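Local atomic coordinates of heme-binding protein A (Haemophilus parasuis 29755, PDB entry 3TPA), a protein that probably binds glutathione and carries it as a family 5 extracellular solute-binding protein, although it is named for heme binding. Residues E168-L173 with E180-Q185; D303-G308 with P363-P368; G309-T314 with H483-V488. The protein carries 1 engineered substitution. One frame throughout, in Å; residues are numbered along the deposited sequence.

Contact 1 of 3, residues E168-L173 with E180-Q185; sequences EYADQL and ETLDQQ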
loop_
_atom_site.group_PDB
_atom_site.type_symbol
_atom_site.label_atom_id
_atom_site.label_comp_id
_atom_site.label_asym_id
_atom_site.label_seq_id
_atom_site.Cartn_x
_atom_site.Cartn_y
_atom_site.Cartn_z
ATOM N N GLU A 168 -11.341 8.879 -26.216
ATOM C CA GLU A 168 -11.168 9.474 -27.545
ATOM C C GLU A 168 -9.798 9.083 -28.112
ATOM O O GLU A 168 -9.670 8.631 -29.258
ATOM C CB GLU A 168 -11.343 10.997 -27.496
ATOM C CG GLU A 168 -11.198 11.673 -28.851
ATOM C CD GLU A 168 -11.742 13.091 -28.872
ATOM O OE1 GLU A 168 -11.801 13.749 -27.806
ATOM O OE2 GLU A 168 -12.117 13.553 -29.970
ATOM N N TYR A 169 -8.770 9.243 -27.287
ATOM C CA TYR A 169 -7.414 8.835 -27.628
ATOM C C TYR A 169 -7.365 7.335 -27.897
ATOM O O TYR A 169 -6.803 6.894 -28.895
ATOM C CB TYR A 169 -6.521 9.187 -26.445
ATOM C CG TYR A 169 -5.021 8.993 -26.583
ATOM C CD1 TYR A 169 -4.340 9.307 -27.757
ATOM C CD2 TYR A 169 -4.281 8.533 -25.493
ATOM C CE1 TYR A 169 -2.933 9.144 -27.843
ATOM C CE2 TYR A 169 -2.905 8.381 -25.562
ATOM C CZ TYR A 169 -2.235 8.681 -26.736
ATOM O OH TYR A 169 -0.864 8.513 -26.774
ATOM N N ALA A 170 -7.963 6.549 -27.005
ATOM C CA ALA A 170 -7.990 5.093 -27.180
ATOM C C ALA A 170 -8.730 4.688 -28.471
ATOM O O ALA A 170 -8.282 3.804 -29.209
ATOM C CB ALA A 170 -8.619 4.425 -25.973
ATOM N N ASP A 171 -9.856 5.335 -28.747
ATOM C CA ASP A 171 -10.570 5.067 -29.991
ATOM C C ASP A 171 -9.670 5.357 -31.185
ATOM O O ASP A 171 -9.568 4.541 -32.104
ATOM C CB ASP A 171 -11.870 5.880 -30.093
ATOM C CG ASP A 171 -12.959 5.369 -29.165
ATOM O OD1 ASP A 171 -12.822 4.244 -28.663
ATOM O OD2 ASP A 171 -13.954 6.089 -28.944
ATOM N N GLN A 172 -9.017 6.520 -31.166
ATOM C CA GLN A 172 -8.160 6.919 -32.281
ATOM C C GLN A 172 -7.054 5.909 -32.527
ATOM O O GLN A 172 -6.804 5.523 -33.668
ATOM C CB GLN A 172 -7.525 8.299 -32.056
ATOM C CG GLN A 172 -6.640 8.733 -33.214
ATOM C CD GLN A 172 -5.834 9.990 -32.928
ATOM O OE1 GLN A 172 -6.384 11.085 -32.824
ATOM N NE2 GLN A 172 -4.519 9.836 -32.807
ATOM N N LEU A 173 -6.392 5.489 -31.452
ATOM C CA LEU A 173 -5.247 4.585 -31.562
ATOM C C LEU A 173 -5.654 3.222 -32.091
ATOM O O LEU A 173 -4.923 2.604 -32.854
ATOM C CB LEU A 173 -4.529 4.427 -30.223
ATOM C CG LEU A 173 -3.855 5.701 -29.721
ATOM C CD1 LEU A 173 -3.457 5.557 -28.257
ATOM C CD2 LEU A 173 -2.645 6.044 -30.599
ATOM N N GLU A 180 -1.406 0.003 -28.419
ATOM C CA GLU A 180 -0.335 -0.056 -27.429
ATOM C C GLU A 180 0.097 1.335 -27.002
ATOM O O GLU A 180 0.538 1.549 -25.883
ATOM C CB GLU A 180 0.871 -0.836 -27.961
ATOM C CG GLU A 180 0.763 -2.339 -27.756
ATOM C CD GLU A 180 -0.285 -2.974 -28.652
ATOM O OE1 GLU A 180 -0.509 -2.459 -29.775
ATOM O OE2 GLU A 180 -0.878 -3.994 -28.232
ATOM N N THR A 181 -0.048 2.290 -27.903
ATOM C CA THR A 181 0.406 3.641 -27.633
ATOM C C THR A 181 -0.306 4.224 -26.411
ATOM O O THR A 181 0.213 5.129 -25.757
ATOM C CB THR A 181 0.219 4.543 -28.848
ATOM O OG1 THR A 181 1.007 4.038 -29.931
ATOM C CG2 THR A 181 0.666 5.954 -28.545
ATOM N N LEU A 182 -1.493 3.701 -26.111
ATOM C CA LEU A 182 -2.277 4.185 -24.981
ATOM C C LEU A 182 -1.483 3.977 -23.708
ATOM O O LEU A 182 -1.508 4.806 -22.800
ATOM C CB LEU A 182 -3.618 3.442 -24.876
ATOM C CG LEU A 182 -4.650 3.996 -23.879
ATOM C CD1 LEU A 182 -5.280 5.300 -24.356
ATOM C CD2 LEU A 182 -5.724 2.972 -23.610
ATOM N N ASP A 183 -0.761 2.865 -23.653
ATOM C CA ASP A 183 -0.014 2.517 -22.453
ATOM C C ASP A 183 1.400 3.107 -22.437
ATOM O O ASP A 183 1.973 3.320 -21.377
ATOM C CB ASP A 183 0.040 0.997 -22.295
ATOM C CG ASP A 183 -1.323 0.392 -22.108
ATOM O OD1 ASP A 183 -2.076 0.901 -21.253
ATOM O OD2 ASP A 183 -1.649 -0.578 -22.826
ATOM N N GLN A 184 1.949 3.388 -23.613
ATOM C CA GLN A 184 3.345 3.806 -23.722
ATOM C C GLN A 184 3.526 5.306 -23.794
ATOM O O GLN A 184 4.576 5.818 -23.420
ATOM C CB GLN A 184 4.005 3.159 -24.943
ATOM C CG GLN A 184 4.075 1.644 -24.855
ATOM C CD GLN A 184 4.396 1.013 -26.187
ATOM O OE1 GLN A 184 4.664 1.709 -27.164
ATOM N NE2 GLN A 184 4.366 -0.310 -26.238
ATOM N N GLN A 185 2.509 6.008 -24.285
ATOM C CA GLN A 185 2.564 7.462 -24.404
ATOM C C GLN A 185 1.353 8.033 -23.690
ATOM O O GLN A 185 0.342 8.358 -24.316
ATOM C CB GLN A 185 2.562 7.884 -25.875
ATOM C CG GLN A 185 3.485 7.055 -26.738
ATOM C CD GLN A 185 4.936 7.423 -26.546
ATOM O OE1 GLN A 185 5.253 8.527 -26.096
ATOM N NE2 GLN A 185 5.832 6.499 -26.888
#
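Tyr169 and Leu173, neighbours by one turn on helix 167-175, receive Leu182 and Thr181 from the short helix 181-184, and this apolar centre is the tight part of the contact. Leu182 has the most surface buried. Its CG stands anti to the backbone N (chi1 -170°). The side chain runs past Tyr169 in the opposite direction, and Leu182 CD1 lies 3.6 Å from Tyr169 CD2. The same methyl touches Ala170 CB at 3.8 Å, while Phe99 and Arg103 of helix 94-105 also touch the Leu182 side chain. Leu173 divides its two methyls. CD1 sits 3.6 Å above the plane of the Tyr169 ring, over its centre, and also reaches Leu182 N at 3.5 Å; CD2 meets Thr181 CB at 3.7 Å, the two side chains crossing at about a right angle.

Toward Gln185 the packing thins. The Tyr169 hydroxyl donates to Gln185 O over 2.7 Å, lying in the carbonyl plane with a C=O...O angle of 146°, while the Gln185 side chain bends at chi2 and leads away from helix 167-175. Gln185 is the first residue past the helical turn. The chemistry therefore combines an apolar part, made up of the leucine methyls with Tyr169, Ala170 and Thr181, with one directional bond: the buried tyrosine hydroxyl ties down the chain where it leaves helix 181-184.

Contact 2 of 3, residues D303-G308 with P363-P368; sequences DAVYQG and PSNPNP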
loop_
_atom_site.group_PDB
_atom_site.type_symbol
_atom_site.label_atom_id
_atom_site.label_comp_id
_atom_site.label_asym_id
_atom_site.label_seq_id
_atom_site.Cartn_x
_atom_site.Cartn_y
_atom_site.Cartn_z
ATOM N N ASP A 303 15.247 -2.564 16.997
ATOM C CA ASP A 303 16.581 -1.960 17.108
ATOM C C ASP A 303 17.620 -2.667 16.255
ATOM O O ASP A 303 18.335 -2.021 15.489
ATOM C CB ASP A 303 17.031 -1.908 18.567
ATOM C CG ASP A 303 16.410 -0.742 19.322
ATOM O OD1 ASP A 303 15.818 0.137 18.662
ATOM O OD2 ASP A 303 16.524 -0.689 20.561
ATOM N N ALA A 304 17.708 -3.991 16.386
ATOM C CA ALA A 304 18.668 -4.776 15.607
ATOM C C ALA A 304 18.350 -4.867 14.116
ATOM O O ALA A 304 19.243 -4.774 13.273
ATOM C CB ALA A 304 18.784 -6.172 16.179
ATOM N N VAL A 305 17.080 -5.070 13.791
ATOM C CA VAL A 305 16.689 -5.354 12.414
ATOM C C VAL A 305 16.516 -4.117 11.515
ATOM O O VAL A 305 16.974 -4.112 10.380
ATOM C CB VAL A 305 15.411 -6.191 12.383
ATOM C CG1 VAL A 305 14.875 -6.322 10.952
ATOM C CG2 VAL A 305 15.674 -7.554 13.009
ATOM N N TYR A 306 15.852 -3.077 12.019
ATOM C CA TYR A 306 15.482 -1.944 11.159
ATOM C C TYR A 306 16.480 -0.792 11.168
ATOM O O TYR A 306 16.326 0.174 10.427
ATOM C CB TYR A 306 14.077 -1.429 11.494
ATOM C CG TYR A 306 12.986 -2.449 11.225
ATOM C CD1 TYR A 306 12.185 -2.372 10.093
ATOM C CD2 TYR A 306 12.753 -3.481 12.123
ATOM C CE1 TYR A 306 11.182 -3.322 9.859
ATOM C CE2 TYR A 306 11.779 -4.418 11.902
ATOM C CZ TYR A 306 10.989 -4.341 10.777
ATOM O OH TYR A 306 10.010 -5.300 10.586
ATOM N N GLN A 307 17.490 -0.903 12.020
ATOM C CA GLN A 307 18.546 0.100 12.099
ATOM C C GLN A 307 17.994 1.525 12.062
ATOM O O GLN A 307 18.519 2.391 11.334
ATOM C CB GLN A 307 19.544 -0.113 10.966
ATOM C CG GLN A 307 20.187 -1.490 10.991
ATOM C CD GLN A 307 21.224 -1.666 9.905
ATOM O OE1 GLN A 307 22.386 -1.307 10.079
ATOM N NE2 GLN A 307 20.807 -2.221 8.773
ATOM N N GLY A 308 16.936 1.754 12.837
ATOM C CA GLY A 308 16.294 3.050 12.959
ATOM C C GLY A 308 15.079 3.232 12.061
ATOM O O GLY A 308 14.230 4.088 12.317
ATOM N N PRO A 363 10.274 -4.762 2.400
ATOM C CA PRO A 363 10.391 -3.523 3.178
ATOM C C PRO A 363 9.807 -3.670 4.577
ATOM O O PRO A 363 10.372 -3.133 5.518
ATOM C CB PRO A 363 9.580 -2.520 2.352
ATOM C CG PRO A 363 9.768 -3.002 0.932
ATOM C CD PRO A 363 9.795 -4.507 1.028
ATOM N N SER A 364 8.705 -4.404 4.712
ATOM C CA SER A 364 8.098 -4.626 6.030
ATOM C C SER A 364 9.079 -5.256 7.013
ATOM O O SER A 364 8.984 -5.029 8.220
ATOM C CB SER A 364 6.805 -5.456 5.937
ATOM O OG SER A 364 7.001 -6.712 5.309
ATOM N N ASN A 365 10.001 -6.070 6.501
ATOM C CA ASN A 365 11.054 -6.658 7.350
ATOM C C ASN A 365 12.349 -6.930 6.580
ATOM O O ASN A 365 12.450 -7.925 5.862
ATOM C CB ASN A 365 10.552 -7.941 8.056
ATOM C CG ASN A 365 11.497 -8.412 9.150
ATOM O OD1 ASN A 365 12.678 -8.066 9.137
ATOM N ND2 ASN A 365 10.984 -9.198 10.108
ATOM N N PRO A 366 13.350 -6.044 6.739
ATOM C CA PRO A 366 14.623 -6.130 6.007
ATOM C C PRO A 366 15.578 -7.219 6.500
ATOM O O PRO A 366 16.640 -7.408 5.897
ATOM C CB PRO A 366 15.256 -4.757 6.255
ATOM C CG PRO A 366 14.733 -4.354 7.580
ATOM C CD PRO A 366 13.310 -4.865 7.622
ATOM N N ASN A 367 15.216 -7.923 7.566
ATOM C CA ASN A 367 16.068 -8.995 8.077
ATOM C C ASN A 367 15.292 -10.028 8.889
ATOM O O ASN A 367 15.443 -10.092 10.096
ATOM C CB ASN A 367 17.198 -8.417 8.931
ATOM C CG ASN A 367 18.338 -9.384 9.114
ATOM O OD1 ASN A 367 18.197 -10.577 8.876
ATOM N ND2 ASN A 367 19.486 -8.868 9.527
ATOM N N PRO A 368 14.471 -10.853 8.211
ATOM C CA PRO A 368 13.707 -11.913 8.877
ATOM C C PRO A 368 14.634 -12.889 9.600
ATOM O O PRO A 368 14.268 -13.381 10.665
ATOM C CB PRO A 368 13.001 -12.624 7.714
ATOM C CG PRO A 368 13.005 -11.652 6.591
ATOM C CD PRO A 368 14.230 -10.826 6.755
HETATM O O HOH W 1 19.945 -6.024 10.225
#
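Val305, Tyr306 and Pro366 bury the most surface where the end of helix 298-306 meets the loop 363-368, which leads into helix 368-381. Val305 points at the loop. With its CG1 anti to the backbone N (chi1 172°), that methyl lies 3.3 Å from Asn365 OD1 and 3.7 Å from Asn367 CB, and so rests against both asparagines. The oxygen it touches is already engaged: Asn365 OD1 accepts from Asn367 N at 3.0 Å, with an N-H...O angle of 157°, which closes an Asx turn.

Tyr306 carries the polar part. Its hydroxyl donates to Ser364 O over 2.6 Å, and that oxygen lies at the ring edge, near the ring plane. The donor is in the carbonyl plane of Ser364, at a C=O...O angle of 148°. Pro366 comes over one face of the same ring, its CD 3.5 Å from Tyr306 CE1, and the two side chains cross at about a right angle. Pro366 CG meanwhile turns back to the helix, 3.6 Å from Val305 O and 3.9 Å from Val305 CG1. Phe481 and Ala482 of strand 478-491 and Ala272 of strand 261-276 also touch the tyrosine.

Toward the outside, a water accepts from Asn367 ND2 at 3.0 Å and gives a weak bond to Ala304 O. Asn367 OD1 caps the following helix through Arg370 N. The loop is thus shaped by its own Asx turn and helix cap, and the contact adds one direct hydrogen bond across the segments, from the buried tyrosine hydroxyl to Ser364 O, with methyl and ring carbons packed partly on each other and partly against polar oxygens.

Contact 3 of 3, residues G309-T314 with H483-V488; sequences GGTVAT and HSINYV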
loop_
_atom_site.group_PDB
_atom_site.type_symbol
_atom_site.label_atom_id
_atom_site.label_comp_id
_atom_site.label_asym_id
_atom_site.label_seq_id
_atom_site.Cartn_x
_atom_site.Cartn_y
_atom_site.Cartn_z
ATOM N N GLY A 309 14.995 2.433 11.001
ATOM C CA GLY A 309 13.926 2.582 10.023
ATOM C C GLY A 309 12.695 1.758 10.326
ATOM O O GLY A 309 12.135 1.108 9.443
ATOM N N GLY A 310 12.251 1.794 11.575
ATOM C CA GLY A 310 11.094 1.007 11.973
ATOM C C GLY A 310 10.609 1.424 13.333
ATOM O O GLY A 310 11.341 2.052 14.083
ATOM N N THR A 311 9.360 1.090 13.650
ATOM C CA THR A 311 8.825 1.370 14.968
ATOM C C THR A 311 8.119 0.160 15.524
ATOM O O THR A 311 7.524 -0.616 14.779
ATOM C CB THR A 311 7.810 2.511 14.935
ATOM O OG1 THR A 311 6.659 2.080 14.214
ATOM C CG2 THR A 311 8.393 3.720 14.245
ATOM N N VAL A 312 8.175 0.017 16.843
ATOM C CA VAL A 312 7.505 -1.077 17.532
ATOM C C VAL A 312 5.990 -0.978 17.336
ATOM O O VAL A 312 5.407 0.075 17.557
ATOM C CB VAL A 312 7.848 -1.062 19.043
ATOM C CG1 VAL A 312 6.933 -1.992 19.818
ATOM C CG2 VAL A 312 9.293 -1.458 19.258
ATOM N N ALA A 313 5.361 -2.069 16.902
ATOM C CA ALA A 313 3.894 -2.096 16.715
ATOM C C ALA A 313 3.167 -2.442 18.016
ATOM O O ALA A 313 3.553 -3.375 18.727
ATOM C CB ALA A 313 3.509 -3.089 15.635
ATOM N N THR A 314 2.111 -1.692 18.324
ATOM C CA THR A 314 1.237 -2.042 19.448
ATOM C C THR A 314 -0.086 -2.588 18.945
ATOM O O THR A 314 -0.688 -3.464 19.577
ATOM C CB THR A 314 0.970 -0.837 20.348
ATOM O OG1 THR A 314 0.369 0.208 19.579
ATOM C CG2 THR A 314 2.290 -0.321 20.935
ATOM N N HIS A 483 6.209 -1.777 12.471
ATOM C CA HIS A 483 5.855 -1.147 11.218
ATOM C C HIS A 483 7.151 -0.577 10.646
ATOM O O HIS A 483 8.011 -0.111 11.391
ATOM C CB HIS A 483 4.877 0.006 11.441
ATOM C CG HIS A 483 3.710 -0.345 12.318
ATOM N ND1 HIS A 483 2.735 -1.227 11.928
ATOM C CD2 HIS A 483 3.375 0.078 13.555
ATOM C CE1 HIS A 483 1.828 -1.331 12.890
ATOM N NE2 HIS A 483 2.190 -0.547 13.884
ATOM N N SER A 484 7.314 -0.614 9.331
ATOM C CA SER A 484 8.529 -0.018 8.771
ATOM C C SER A 484 8.322 1.489 8.714
ATOM O O SER A 484 7.187 1.973 8.808
ATOM C CB SER A 484 8.821 -0.573 7.379
ATOM O OG SER A 484 7.947 0.015 6.424
ATOM N N ILE A 485 9.418 2.230 8.592
ATOM C CA ILE A 485 9.336 3.666 8.360
ATOM C C ILE A 485 9.709 3.994 6.922
ATOM O O ILE A 485 10.707 3.498 6.412
ATOM C CB ILE A 485 10.267 4.446 9.288
ATOM C CG1 ILE A 485 9.748 4.394 10.721
ATOM C CG2 ILE A 485 10.369 5.900 8.819
ATOM C CD1 ILE A 485 10.669 5.021 11.744
ATOM N N ASN A 486 8.908 4.825 6.261
ATOM C CA ASN A 486 9.256 5.266 4.916
ATOM C C ASN A 486 9.984 6.593 4.977
ATOM O O ASN A 486 9.626 7.472 5.765
ATOM C CB ASN A 486 8.009 5.412 4.041
ATOM C CG ASN A 486 7.413 4.067 3.639
ATOM O OD1 ASN A 486 8.134 3.131 3.282
ATOM N ND2 ASN A 486 6.092 3.974 3.683
ATOM N N TYR A 487 10.989 6.742 4.129
ATOM C CA TYR A 487 11.748 7.982 4.068
ATOM C C TYR A 487 11.643 8.637 2.713
ATOM O O TYR A 487 11.720 7.974 1.687
ATOM C CB TYR A 487 13.224 7.712 4.359
ATOM C CG TYR A 487 13.490 7.211 5.749
ATOM C CD1 TYR A 487 13.401 8.064 6.835
ATOM C CD2 TYR A 487 13.823 5.885 5.976
ATOM C CE1 TYR A 487 13.637 7.613 8.122
ATOM C CE2 TYR A 487 14.069 5.417 7.274
ATOM C CZ TYR A 487 13.984 6.295 8.334
ATOM O OH TYR A 487 14.216 5.864 9.621
ATOM N N VAL A 488 11.474 9.949 2.713
ATOM C CA VAL A 488 11.651 10.739 1.498
ATOM C C VAL A 488 12.724 11.807 1.753
ATOM O O VAL A 488 12.461 12.845 2.372
ATOM C CB VAL A 488 10.352 11.399 1.019
ATOM C CG1 VAL A 488 10.629 12.324 -0.152
ATOM C CG2 VAL A 488 9.315 10.353 0.611
HETATM O O HOH W 2 1.042 -0.041 16.156
#
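One edge of the six-stranded mixed sheet is formed here, where the outermost strand 310-312 pairs antiparallel with strand 478-491. Thr311 and His483 are a hydrogen-bonded pair: Thr311 N donates to His483 O, and His483 N to Thr311 O, each over 2.9 Å. One step on, Gly310 and Ser484 form a non-hydrogen-bonded pair with their CA atoms just 4.2 Å apart, and Gly310 CA makes a CA-H...O contact with His483 O. A third bond, Ile485 N to Gly309 O, reaches its acceptor from 60° out of the carbonyl plane.

The His483 side chain carries the far end. Ala313 CB lies over one face of the imidazole in a CH-pi contact, 3.7 Å from the ring centroid and displaced toward the rim. In the ring plane, His483 NE2 lies 2.6 Å from a water that accepts from Thr314 N, while ND1 is hydrogen-bonded to Asn270 O. Thr311 CG2 meets Ile485 CD1 at 3.6 Å, with Thr311 OG1 hydrogen-bonded to Glu267. At the other end, Tyr487 sets its hydroxyl 3.3 Å from Gly309 CA, at the ring edge, and Ile485 CG2 lies over one face of that ring.

Backbone bonds therefore set the register; past the strand end, the imidazole and a backbone bond between Ala313 and Phe481 continue the contact.

How the contacts relate
Contact 1 comes first along the chain and closes before the other two open. Its centre lies 43 Å from that of contact 2 and 40 Å from that of contact 3, on the opposite side of the chain's centre. It joins two helices, whereas contacts 2 and 3 lie close together, their centres 9 Å apart and their segments alternating in sequence. They touch directly, Gly308 O lying 3.2 Å from Tyr487 OH. Helix 298-306 is followed, after a short turn, by strand 310-312, so one continuous piece of chain serves both. Strand 478-491 also serves both, pairing in contact 3 and touching Tyr306 in contact 2. Contact 1 thus lies in a different region of the elongated solute-binding fold.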